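Local coordinates for putative aminotransferase class III protein (Arthrobacter aurescens, PDB 5G4J), which probably acts as a pyridoxal-phosphate-dependent phospholyase that breaks down phosphoethanolamine, in a family of mostly transaminases, at residues S250-S255 against W265-F270; F257-S262 against M413-V418; V189-S194 against S231-G236; Y61-H66 against M279-G284. All blocks are in the same frame, centred on the assembly; numbering follows the deposited sequence.

Contact 1 of 4, residues S250-S255 against W265-F270; sequences SDEVQS and WGYQMF. With EXT ({5-hydroxy-6-methyl-4-[(E)-{[2-(phosphonooxy)ethyl]imino}methyl]pyridin-3-yl}methyl dihydrogen phosphate), chain C.
The carboxylate of Glu252 takes the backbone N-H groups of Gly266 and Tyr267, one on each oxygen. Gly266 N lies 2.7 Å from Glu252 OE1, on the syn side. Tyr267 N is 3.0 Å from Glu252 OE2 and meets its syn lone pair. Two serines add to this grip from above the carboxylate plane. Ser255 OG donates to Glu252 OE1 at 2.6 Å, and Ser250 OG donates to Glu252 OE2 at 2.7 Å. Four donors therefore satisfy a buried acid and fix its rotation. The chain of Glu252 bends at chi2 (-74°), which turns the carboxylate toward the start of the 3-10 segment 266-269. Glu252 comes just after strand 247-251 of a fold type I pyridoxal phosphate enzyme, and the residues beside it face the cofactor. Asp251 OD2 lies 2.6 Å from the pyridine nitrogen NAJ of EXT. Gln254 NE2 donates to the oxygen OAO attached to the pyridine ring and to the phosphate oxygen OAP. The Trp265 ring stands across the Glu252 carboxylate, with the planes 79° apart. Glu252 CG touches Trp265 CE3 at 3.8 Å, while Trp265 NE1 bonds to Lys106 O. Glu252 OE2 also sits at the edge of the Tyr267 ring, 3.4 Å from Tyr267 CD2.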
# COMPACT_ATOMS: atom_id res chain seq x y z
N SER A 250 -12.12 14.08 2.82
CA SER A 250 -13.09 13.34 1.98
C SER A 250 -12.40 12.11 1.43
O SER A 250 -11.43 12.23 0.62
CB SER A 250 -13.61 14.17 0.85
OG SER A 250 -14.60 13.39 0.16
N ASP A 251 -12.92 10.95 1.84
CA ASP A 251 -12.48 9.64 1.33
C ASP A 251 -13.31 9.38 0.07
O ASP A 251 -14.48 9.13 0.15
CB ASP A 251 -12.72 8.59 2.39
CG ASP A 251 -12.35 7.18 1.93
OD1 ASP A 251 -12.24 6.93 0.72
OD2 ASP A 251 -12.14 6.31 2.83
N GLU A 252 -12.65 9.48 -1.06
CA GLU A 252 -13.22 9.33 -2.38
C GLU A 252 -13.08 7.96 -3.01
O GLU A 252 -13.35 7.81 -4.21
CB GLU A 252 -12.63 10.40 -3.33
CG GLU A 252 -13.00 11.78 -2.93
CD GLU A 252 -14.46 12.20 -3.21
OE1 GLU A 252 -15.15 11.58 -4.07
OE2 GLU A 252 -14.94 13.14 -2.52
N VAL A 253 -12.75 6.94 -2.22
CA VAL A 253 -12.52 5.62 -2.77
C VAL A 253 -13.82 5.08 -3.41
O VAL A 253 -13.79 4.43 -4.44
CB VAL A 253 -11.96 4.68 -1.71
CG1 VAL A 253 -12.02 3.28 -2.14
CG2 VAL A 253 -10.54 5.07 -1.33
N GLN A 254 -14.97 5.38 -2.82
CA GLN A 254 -16.26 4.96 -3.36
C GLN A 254 -16.92 6.04 -4.25
O GLN A 254 -17.69 5.64 -5.18
CB GLN A 254 -17.28 4.66 -2.23
CG GLN A 254 -16.86 3.53 -1.33
CD GLN A 254 -16.89 2.20 -1.99
OE1 GLN A 254 -17.57 1.99 -2.96
NE2 GLN A 254 -16.07 1.27 -1.48
N SER A 255 -16.72 7.33 -3.98
CA SER A 255 -17.52 8.36 -4.65
C SER A 255 -16.75 9.06 -5.77
O SER A 255 -17.26 9.94 -6.39
CB SER A 255 -18.04 9.34 -3.59
OG SER A 255 -16.96 10.02 -2.98
N TRP A 265 -15.83 14.56 -7.80
CA TRP A 265 -15.62 14.09 -6.43
C TRP A 265 -16.95 14.14 -5.69
O TRP A 265 -17.74 15.15 -5.80
CB TRP A 265 -14.48 14.92 -5.73
CG TRP A 265 -13.26 14.99 -6.60
CD1 TRP A 265 -12.82 16.08 -7.28
CD2 TRP A 265 -12.42 13.92 -6.97
NE1 TRP A 265 -11.78 15.74 -8.04
CE2 TRP A 265 -11.55 14.40 -7.93
CE3 TRP A 265 -12.39 12.56 -6.65
CZ2 TRP A 265 -10.54 13.64 -8.50
CZ3 TRP A 265 -11.38 11.77 -7.26
CH2 TRP A 265 -10.50 12.32 -8.19
N GLY A 266 -17.19 13.13 -4.88
CA GLY A 266 -18.32 13.08 -4.03
C GLY A 266 -18.47 14.23 -3.07
O GLY A 266 -19.60 14.64 -2.82
N TYR A 267 -17.38 14.84 -2.58
CA TYR A 267 -17.55 15.91 -1.61
C TYR A 267 -18.29 17.14 -2.21
O TYR A 267 -18.84 17.96 -1.48
CB TYR A 267 -16.21 16.38 -1.00
CG TYR A 267 -15.28 17.12 -1.88
CD1 TYR A 267 -15.44 18.51 -2.13
CD2 TYR A 267 -14.20 16.44 -2.52
CE1 TYR A 267 -14.55 19.19 -2.92
CE2 TYR A 267 -13.32 17.12 -3.32
CZ TYR A 267 -13.51 18.49 -3.52
OH TYR A 267 -12.59 19.10 -4.33
N GLN A 268 -18.27 17.25 -3.54
CA GLN A 268 -18.95 18.28 -4.28
C GLN A 268 -20.45 18.26 -4.13
O GLN A 268 -21.11 19.27 -4.44
CB GLN A 268 -18.52 18.23 -5.81
CG GLN A 268 -17.06 18.61 -5.95
CD GLN A 268 -16.39 18.26 -7.31
OE1 GLN A 268 -16.82 17.39 -8.00
NE2 GLN A 268 -15.35 19.00 -7.66
N MET A 269 -21.02 17.17 -3.69
CA MET A 269 -22.46 17.13 -3.35
C MET A 269 -22.79 18.05 -2.14
O MET A 269 -23.93 18.37 -1.92
CB MET A 269 -22.88 15.73 -3.02
CG MET A 269 -22.75 14.72 -4.16
SD MET A 269 -23.45 13.12 -3.80
CE MET A 269 -22.32 12.57 -2.51
N PHE A 270 -21.76 18.52 -1.43
CA PHE A 270 -21.91 19.30 -0.23
C PHE A 270 -21.24 20.58 -0.39
O PHE A 270 -20.40 20.79 -1.29
CB PHE A 270 -21.32 18.51 0.97
CG PHE A 270 -21.92 17.17 1.12
CD1 PHE A 270 -23.20 16.97 1.57
CD2 PHE A 270 -21.15 16.02 0.85
CE1 PHE A 270 -23.74 15.73 1.64
CE2 PHE A 270 -21.70 14.79 0.96
CZ PHE A 270 -23.03 14.63 1.36
CAA EXT C . -12.09 1.08 1.07
CAB EXT C . -12.11 -0.29 0.70
PAC EXT C . -7.97 -0.38 -0.09
OAD EXT C . -8.70 -1.65 0.26
OAE EXT C . -7.42 -0.16 -1.38
OAF EXT C . -6.79 -0.29 0.83
OAG EXT C . -8.94 0.76 0.19
CAH EXT C . -9.57 1.09 1.47
CAI EXT C . -10.85 1.73 1.44
NAJ EXT C . -12.07 3.83 1.94
CAK EXT C . -10.93 3.08 1.89
CAL EXT C . -13.25 3.21 1.59
CAM EXT C . -14.45 3.99 1.69
CAN EXT C . -13.27 1.86 1.19
OAO EXT C . -14.49 1.29 0.87
OAP EXT C . -16.85 -1.44 -1.81
PAQ EXT C . -16.14 -2.82 -2.02
OAR EXT C . -16.98 -3.94 -1.34
OAS EXT C . -15.89 -3.22 -3.48
OAT EXT C . -14.70 -2.69 -1.14
CAU EXT C . -14.60 -3.01 0.23
CAV EXT C . -13.20 -2.50 0.61
NAW EXT C . -13.23 -1.00 0.66

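Contact 2 of 4, residues F257-S262 against M413-V418; sequences FGRTGS and MRPPLV. With EXT ({5-hydroxy-6-methyl-4-[(E)-{[2-(phosphonooxy)ethyl]imino}methyl]pyridin-3-yl}methyl dihydrogen phosphate), chain C.
The guanidinium of Arg259 is sandwiched between two aliphatic groups. Arg414 CG lies over the centre of one face, 3.7 Å from Arg259 CZ. Leu417 CD1 lies over the centre of the opposite face, also 3.7 Å from Arg259 CZ. The edge is taken by the carbonyl of Pro415. The contact joins two loops of the fold type I architecture of class III aminotransferases: the one after strand 247-251 and the one between strand 410-413 and helix 421-436. Arg259 is the second residue of the type I turn from Gly258 to Gly261. Its chain bends at chi2 (65°) and again at chi3 (57°), which brings the end of the side chain back to the second loop. NH1 and NH2 both grip Pro415 O, end-on. Leu367 O is a further acceptor for Arg259 NH1. Arg414 and Arg259 cross at about a right angle, with their guanidinium planes 53° apart. It is the aliphatic part of Arg414 that touches Arg259. Its charged end turns to the substrate phosphate of EXT instead. There Arg414 NH1 donates to EXT OAP at 2.7 Å and Arg414 NH2 to EXT OAS at 2.7 Å. Arg414 NH1 also reaches Gln254 OE1. Leu417 CD2 rests 3.9 Å from Phe257 O. Arg259 NH1 meets Pro415 O at 2.7 Å on a lone pair in the carbonyl plane, while Arg259 NH2, at 2.8 Å, comes from above that plane.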
# COMPACT_ATOMS: atom_id res chain seq x y z
N PHE A 257 -13.79 9.89 -9.04
CA PHE A 257 -13.64 9.70 -10.48
C PHE A 257 -14.97 9.74 -11.26
O PHE A 257 -15.16 9.04 -12.22
CB PHE A 257 -12.79 8.46 -10.78
CG PHE A 257 -11.37 8.63 -10.32
CD1 PHE A 257 -11.04 8.45 -8.99
CD2 PHE A 257 -10.38 9.09 -11.20
CE1 PHE A 257 -9.75 8.68 -8.59
CE2 PHE A 257 -9.11 9.36 -10.79
CZ PHE A 257 -8.78 9.13 -9.49
N GLY A 258 -15.86 10.64 -10.85
CA GLY A 258 -17.09 10.85 -11.58
C GLY A 258 -18.20 9.86 -11.37
O GLY A 258 -19.24 9.95 -12.00
N ARG A 259 -18.03 9.00 -10.40
CA ARG A 259 -19.05 7.99 -10.01
C ARG A 259 -20.42 8.62 -9.72
O ARG A 259 -21.45 8.03 -10.10
CB ARG A 259 -18.61 7.25 -8.76
CG ARG A 259 -19.61 6.36 -8.07
CD ARG A 259 -20.02 5.21 -8.90
NE ARG A 259 -18.88 4.37 -9.33
CZ ARG A 259 -19.03 3.36 -10.17
NH1 ARG A 259 -20.27 3.06 -10.57
NH2 ARG A 259 -18.00 2.66 -10.62
N THR A 260 -20.44 9.78 -9.09
CA THR A 260 -21.72 10.45 -8.75
C THR A 260 -22.41 11.16 -9.93
O THR A 260 -23.52 11.68 -9.76
CB THR A 260 -21.59 11.44 -7.55
OG1 THR A 260 -20.76 12.55 -7.94
CG2 THR A 260 -21.02 10.77 -6.35
N GLY A 261 -21.69 11.32 -11.05
CA GLY A 261 -22.20 12.02 -12.19
C GLY A 261 -22.12 13.53 -12.09
O GLY A 261 -21.70 14.17 -13.07
N SER A 262 -22.53 14.11 -10.97
CA SER A 262 -22.77 15.55 -10.87
C SER A 262 -21.49 16.31 -10.57
O SER A 262 -21.43 17.51 -10.77
CB SER A 262 -23.87 15.83 -9.86
OG SER A 262 -23.62 15.17 -8.63
N MET A 413 -25.48 -1.20 -6.19
CA MET A 413 -25.23 -1.32 -7.62
C MET A 413 -24.29 -0.21 -7.99
O MET A 413 -24.53 0.94 -7.61
CB MET A 413 -26.54 -1.25 -8.29
CG MET A 413 -27.36 -2.41 -7.66
SD MET A 413 -29.07 -2.41 -8.20
CE MET A 413 -29.87 -1.28 -7.05
N ARG A 414 -23.17 -0.61 -8.59
CA ARG A 414 -21.99 0.27 -8.70
C ARG A 414 -21.15 -0.26 -9.81
O ARG A 414 -20.05 -0.74 -9.57
CB ARG A 414 -21.24 0.30 -7.38
CG ARG A 414 -20.06 1.28 -7.28
CD ARG A 414 -19.16 0.87 -6.09
NE ARG A 414 -18.73 -0.49 -6.18
CZ ARG A 414 -18.01 -1.11 -5.24
NH1 ARG A 414 -17.53 -0.43 -4.18
NH2 ARG A 414 -17.72 -2.41 -5.36
N PRO A 415 -21.66 -0.15 -11.04
CA PRO A 415 -20.98 -0.86 -12.16
C PRO A 415 -19.75 -0.11 -12.67
O PRO A 415 -19.55 1.09 -12.33
CB PRO A 415 -22.06 -0.92 -13.24
CG PRO A 415 -22.85 0.32 -12.97
CD PRO A 415 -22.95 0.43 -11.47
N PRO A 416 -18.94 -0.76 -13.50
CA PRO A 416 -17.96 0.02 -14.28
C PRO A 416 -18.56 1.25 -14.91
O PRO A 416 -19.76 1.23 -15.30
CB PRO A 416 -17.41 -0.99 -15.29
CG PRO A 416 -17.71 -2.32 -14.67
CD PRO A 416 -18.85 -2.20 -13.76
N LEU A 417 -17.81 2.35 -14.98
CA LEU A 417 -18.40 3.58 -15.47
C LEU A 417 -18.69 3.62 -17.03
O LEU A 417 -19.11 4.64 -17.55
CB LEU A 417 -17.57 4.82 -15.08
CG LEU A 417 -18.44 5.95 -14.52
CD1 LEU A 417 -19.05 5.63 -13.14
CD2 LEU A 417 -17.72 7.29 -14.54
N VAL A 418 -18.30 2.56 -17.74
CA VAL A 418 -18.71 2.38 -19.09
C VAL A 418 -20.08 1.75 -19.26
O VAL A 418 -20.50 1.48 -20.39
CB VAL A 418 -17.67 1.57 -19.89
CG1 VAL A 418 -16.37 2.36 -20.02
CG2 VAL A 418 -17.37 0.23 -19.26
CAA EXT C . -12.09 1.08 1.07
CAB EXT C . -12.11 -0.29 0.70
PAC EXT C . -7.97 -0.38 -0.09
OAD EXT C . -8.70 -1.65 0.26
OAE EXT C . -7.42 -0.16 -1.38
OAF EXT C . -6.79 -0.29 0.83
OAG EXT C . -8.94 0.76 0.19
CAH EXT C . -9.57 1.09 1.47
CAI EXT C . -10.85 1.73 1.44
NAJ EXT C . -12.07 3.83 1.94
CAK EXT C . -10.93 3.08 1.89
CAL EXT C . -13.25 3.21 1.59
CAM EXT C . -14.45 3.99 1.69
CAN EXT C . -13.27 1.86 1.19
OAO EXT C . -14.49 1.29 0.87
OAP EXT C . -16.85 -1.44 -1.81
PAQ EXT C . -16.14 -2.82 -2.02
OAR EXT C . -16.98 -3.94 -1.34
OAS EXT C . -15.89 -3.22 -3.48
OAT EXT C . -14.70 -2.69 -1.14
CAU EXT C . -14.60 -3.01 0.23
CAV EXT C . -13.20 -2.50 0.61
NAW EXT C . -13.23 -1.00 0.66

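Contact 3 of 4, residues V189-S194 against S231-G236; sequences VLLEQS and SGYIEG
Leu191, within helix 187-207, and Tyr233, in the first turn of helix 233-243, bring their CA atoms to 6.5 Å, and no direct hydrogen bond crosses between the segments. The side chain of Leu191 does most of the touching, with its two methyls divided. Leu191 CD1 lies 3.7 Å from Tyr233 N and 3.8 Å from Tyr233 CB, near the plane of the Tyr233 ring. Leu191 CD2 turns to the preceding loop and meets Ser231 O at 3.6 Å. Gly232 sits at the N-cap position. Its positive phi (96°) would press a side chain against the preceding carbonyl oxygen, a conformation suited to glycine. Tyr233 has CG anti to its own N (chi1 179°), which carries the ring along helix 187-207 to Ser194. There Ser194 CB touches Tyr233 CE1 at 3.7 Å. The hydroxyl of Ser194 folds back on its own helix. Ser194 OG donates to Leu190 O at 2.8 Å, on the opposite face of that carbonyl from Ser194 N. Tyr233 also packs on Leu195 and Val198 of the same helix, and on Ile176 and Pro177. The contact joins two helices beside the sheet that holds strands 214-217 and 247-251, away from the cofactor. One water links the segments: this water lies 2.6 Å from Tyr233 OH and donates to Ser194 O at 3.0 Å. The join is thus mainly apolar, and the Tyr233 hydroxyl is met by that water.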
# COMPACT_ATOMS: atom_id res chain seq x y z
N VAL A 189 -35.41 19.43 12.59
CA VAL A 189 -35.12 18.85 13.89
C VAL A 189 -34.00 17.78 13.79
O VAL A 189 -33.12 17.70 14.65
CB VAL A 189 -36.37 18.29 14.57
CG1 VAL A 189 -37.06 17.27 13.73
CG2 VAL A 189 -36.07 17.60 15.90
N LEU A 190 -34.08 16.94 12.76
CA LEU A 190 -33.03 15.95 12.51
C LEU A 190 -31.67 16.64 12.38
O LEU A 190 -30.68 16.20 13.01
CB LEU A 190 -33.34 15.15 11.27
CG LEU A 190 -32.29 14.09 10.89
CD1 LEU A 190 -32.11 13.13 12.07
CD2 LEU A 190 -32.71 13.36 9.63
N LEU A 191 -31.61 17.71 11.58
CA LEU A 191 -30.36 18.43 11.35
C LEU A 191 -29.84 19.04 12.65
O LEU A 191 -28.69 18.87 13.01
CB LEU A 191 -30.55 19.53 10.34
CG LEU A 191 -29.31 20.37 10.07
CD1 LEU A 191 -28.11 19.56 9.53
CD2 LEU A 191 -29.69 21.52 9.13
N GLU A 192 -30.75 19.70 13.39
CA GLU A 192 -30.38 20.40 14.66
C GLU A 192 -29.84 19.41 15.67
O GLU A 192 -28.77 19.65 16.23
CB GLU A 192 -31.57 21.24 15.23
CG GLU A 192 -31.17 22.38 16.19
N GLN A 193 -30.48 18.26 15.80
CA GLN A 193 -30.08 17.24 16.75
C GLN A 193 -28.76 16.60 16.37
O GLN A 193 -27.90 16.37 17.25
CB GLN A 193 -31.21 16.21 16.97
CG GLN A 193 -30.95 15.09 17.97
CD GLN A 193 -30.71 15.59 19.42
OE1 GLN A 193 -29.54 15.63 19.88
N SER A 194 -28.59 16.30 15.08
CA SER A 194 -27.36 15.70 14.58
C SER A 194 -26.19 16.62 14.82
O SER A 194 -25.13 16.13 15.19
CB SER A 194 -27.49 15.42 13.08
OG SER A 194 -28.53 14.44 12.94
N SER A 231 -29.40 19.05 3.94
CA SER A 231 -28.50 20.05 3.52
C SER A 231 -27.96 20.79 4.76
O SER A 231 -28.72 21.13 5.64
CB SER A 231 -29.32 21.02 2.65
OG SER A 231 -28.50 22.02 2.10
N GLY A 232 -26.68 21.10 4.77
CA GLY A 232 -26.07 21.83 5.85
C GLY A 232 -25.39 20.93 6.89
O GLY A 232 -24.65 21.47 7.67
N TYR A 233 -25.61 19.61 6.87
CA TYR A 233 -24.94 18.74 7.86
C TYR A 233 -23.45 18.76 7.69
O TYR A 233 -22.70 19.11 8.59
CB TYR A 233 -25.47 17.36 7.89
CG TYR A 233 -24.75 16.48 8.90
CD1 TYR A 233 -25.01 16.59 10.22
CD2 TYR A 233 -23.81 15.52 8.50
CE1 TYR A 233 -24.35 15.79 11.15
CE2 TYR A 233 -23.18 14.68 9.42
CZ TYR A 233 -23.46 14.83 10.76
OH TYR A 233 -22.80 14.03 11.66
N ILE A 234 -22.98 18.42 6.48
CA ILE A 234 -21.52 18.40 6.23
C ILE A 234 -20.89 19.73 6.41
O ILE A 234 -19.80 19.85 7.06
CB ILE A 234 -21.18 17.77 4.83
CG1 ILE A 234 -21.65 16.34 4.79
CG2 ILE A 234 -19.72 17.90 4.48
CD1 ILE A 234 -20.87 15.37 5.70
N GLU A 235 -21.52 20.79 5.91
CA GLU A 235 -20.97 22.09 6.09
C GLU A 235 -20.85 22.42 7.61
O GLU A 235 -19.90 23.04 8.05
CB GLU A 235 -21.92 23.15 5.48
CG GLU A 235 -21.27 24.51 5.59
CD GLU A 235 -22.12 25.64 4.92
OE1 GLU A 235 -23.16 25.42 4.36
OE2 GLU A 235 -21.76 26.79 5.03
N GLY A 236 -21.86 21.99 8.35
CA GLY A 236 -21.95 22.26 9.82
C GLY A 236 -20.82 21.48 10.54
O GLY A 236 -20.22 21.99 11.48
O HOH W 1 -24.21 13.65 13.84

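Contact 4 of 4, residues Y61-H66 against M279-G284; sequences YNNVPH and MGKPMG. With EXT ({5-hydroxy-6-methyl-4-[(E)-{[2-(phosphonooxy)ethyl]imino}methyl]pyridin-3-yl}methyl dihydrogen phosphate), chain C.
Lys281 runs to the ligand along Val64 and Asn63. Val64 meets it at about a right angle, with Val64 CG2 placed 3.8 Å from Lys281 CG. Asn63 crosses further out, its amide lying against the lysine chain: Asn63 ND2 is 3.6 Å from Lys281 CD. The torsion of Asn63 (chi1 69°) sets CG between its N and its carbonyl carbon, and this brings the amide up beside the lysine. Lys281 is extended up to its last bond, where chi4 (-68°) turns the amine. Lys281 NZ then donates to the ester oxygen OAT of EXT at 2.7 Å. A water lies between Lys281 NZ, Asn63 OD1 and the phosphate oxygen OAS, accepting from the amine and donating to the other two. In fold type I pyridoxal phosphate enzymes a lysine after a strand of the large sheet holds the resting cofactor. Lys281 probably has that role. Here it is detached, and the imine of EXT is made with the substrate amine instead. Thr311 of the second subunit also bonds to Lys281 NZ, so the pocket is shared by both chains. The next residue, Pro282, meets His66, and their side chains cross obliquely. His66 CB is only 3.4 Å from Pro282 CB, a tight fit. Pro282 CA makes a CA-H...O contact with Val64 O at 3.5 Å, nearly straight at 166°.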
# COMPACT_ATOMS: atom_id res chain seq x y z
N TYR A 61 -21.55 -4.24 -10.10
CA TYR A 61 -20.96 -4.10 -8.76
C TYR A 61 -19.58 -3.52 -8.66
O TYR A 61 -19.31 -2.84 -7.67
CB TYR A 61 -20.95 -5.49 -8.01
CG TYR A 61 -20.37 -5.30 -6.59
CD1 TYR A 61 -21.13 -4.63 -5.63
CD2 TYR A 61 -19.07 -5.66 -6.24
CE1 TYR A 61 -20.66 -4.38 -4.37
CE2 TYR A 61 -18.55 -5.41 -4.93
CZ TYR A 61 -19.39 -4.75 -3.97
OH TYR A 61 -19.14 -4.40 -2.60
N ASN A 62 -18.68 -3.78 -9.62
CA ASN A 62 -17.29 -3.49 -9.49
C ASN A 62 -16.88 -2.13 -9.96
O ASN A 62 -17.01 -1.83 -11.14
CB ASN A 62 -16.48 -4.58 -10.14
CG ASN A 62 -16.60 -5.88 -9.35
OD1 ASN A 62 -16.07 -5.98 -8.23
ND2 ASN A 62 -17.34 -6.83 -9.86
N ASN A 63 -16.33 -1.36 -9.06
CA ASN A 63 -15.84 -0.03 -9.38
C ASN A 63 -14.39 0.05 -9.66
O ASN A 63 -13.95 1.05 -10.19
CB ASN A 63 -16.24 0.97 -8.30
CG ASN A 63 -15.52 0.76 -7.00
OD1 ASN A 63 -15.11 -0.34 -6.67
ND2 ASN A 63 -15.45 1.82 -6.24
N VAL A 64 -13.62 -0.98 -9.31
CA VAL A 64 -12.20 -0.97 -9.62
C VAL A 64 -11.90 -0.91 -11.13
O VAL A 64 -11.11 -0.05 -11.57
CB VAL A 64 -11.51 -2.14 -8.91
CG1 VAL A 64 -10.08 -2.29 -9.39
CG2 VAL A 64 -11.53 -1.94 -7.41
N PRO A 65 -12.61 -1.68 -11.97
CA PRO A 65 -12.44 -1.54 -13.41
C PRO A 65 -13.29 -0.40 -13.92
O PRO A 65 -14.30 -0.56 -14.69
CB PRO A 65 -12.91 -2.90 -13.95
CG PRO A 65 -13.85 -3.41 -12.93
CD PRO A 65 -13.51 -2.81 -11.61
N HIS A 66 -12.89 0.79 -13.49
CA HIS A 66 -13.61 2.02 -13.75
C HIS A 66 -13.96 2.26 -15.21
O HIS A 66 -15.06 2.71 -15.54
CB HIS A 66 -12.70 3.16 -13.25
CG HIS A 66 -13.32 4.50 -13.27
ND1 HIS A 66 -14.39 4.80 -12.47
CD2 HIS A 66 -13.01 5.62 -13.94
CE1 HIS A 66 -14.72 6.06 -12.66
NE2 HIS A 66 -13.95 6.56 -13.58
N MET A 279 -8.05 8.69 -2.22
CA MET A 279 -8.56 7.97 -3.36
C MET A 279 -7.78 6.70 -3.51
O MET A 279 -6.70 6.54 -3.01
CB MET A 279 -8.51 8.86 -4.62
CG MET A 279 -7.21 9.29 -5.04
SD MET A 279 -7.34 10.73 -6.20
CE MET A 279 -7.88 11.97 -5.17
N GLY A 280 -8.34 5.78 -4.26
CA GLY A 280 -7.72 4.47 -4.43
C GLY A 280 -8.48 3.84 -5.62
O GLY A 280 -8.46 4.38 -6.71
N LYS A 281 -9.26 2.79 -5.31
CA LYS A 281 -10.01 1.89 -6.28
C LYS A 281 -9.85 2.06 -7.79
O LYS A 281 -8.89 1.57 -8.39
CB LYS A 281 -11.44 1.69 -5.82
CG LYS A 281 -11.51 0.70 -4.64
CD LYS A 281 -12.89 0.68 -3.99
CE LYS A 281 -12.94 -0.19 -2.71
NZ LYS A 281 -12.79 -1.67 -2.76
N PRO A 282 -10.78 2.84 -8.40
CA PRO A 282 -10.78 3.01 -9.81
C PRO A 282 -9.60 3.58 -10.37
O PRO A 282 -9.47 3.50 -11.57
CB PRO A 282 -11.95 4.09 -10.04
CG PRO A 282 -11.91 4.88 -8.74
CD PRO A 282 -11.83 3.72 -7.78
N MET A 283 -8.78 4.29 -9.59
CA MET A 283 -7.90 5.22 -10.25
C MET A 283 -6.95 4.66 -11.33
O MET A 283 -6.57 5.36 -12.31
CB MET A 283 -7.26 6.12 -9.20
CG MET A 283 -5.97 5.83 -8.68
SD MET A 283 -5.58 6.94 -7.24
CE MET A 283 -4.56 8.19 -7.95
N GLY A 284 -6.49 3.40 -11.15
CA GLY A 284 -5.65 2.72 -12.13
C GLY A 284 -6.35 1.56 -12.84
O GLY A 284 -5.69 0.67 -13.36
CAA EXT C . -12.09 1.08 1.07
CAB EXT C . -12.11 -0.29 0.70
PAC EXT C . -7.97 -0.38 -0.09
OAD EXT C . -8.70 -1.65 0.26
OAE EXT C . -7.42 -0.16 -1.38
OAF EXT C . -6.79 -0.29 0.83
OAG EXT C . -8.94 0.76 0.19
CAH EXT C . -9.57 1.09 1.47
CAI EXT C . -10.85 1.73 1.44
NAJ EXT C . -12.07 3.83 1.94
CAK EXT C . -10.93 3.08 1.89
CAL EXT C . -13.25 3.21 1.59
CAM EXT C . -14.45 3.99 1.69
CAN EXT C . -13.27 1.86 1.19
OAO EXT C . -14.49 1.29 0.87
OAP EXT C . -16.85 -1.44 -1.81
PAQ EXT C . -16.14 -2.82 -2.02
OAR EXT C . -16.98 -3.94 -1.34
OAS EXT C . -15.89 -3.22 -3.48
OAT EXT C . -14.70 -2.69 -1.14
CAU EXT C . -14.60 -3.01 0.23
CAV EXT C . -13.20 -2.50 0.61
NAW EXT C . -13.23 -1.00 0.66
O HOH W 2 -14.12 -2.38 -5.27

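Overall arrangement
Contacts 1, 2 and 4 all touch the bound EXT, with centres 10 to 14 Å apart. Contact 3 lies on the outer helices, about 31 Å from contact 4 and 18 Å from contact 1, centre to centre. Contacts 1 and 4 use loops that follow the neighbouring strands 247-251 and 276-279 of one sheet. Contact 2 ties the first of these loops to the end of strand 410-413 in the other sheet. Along the chain contact 3 closes before contact 1 opens, and contact 2 crosses both contact 1 and contact 4. Contact 4 encloses both contact 1 and contact 3. Residues far apart in sequence thus build one cofactor pocket, which the second subunit completes.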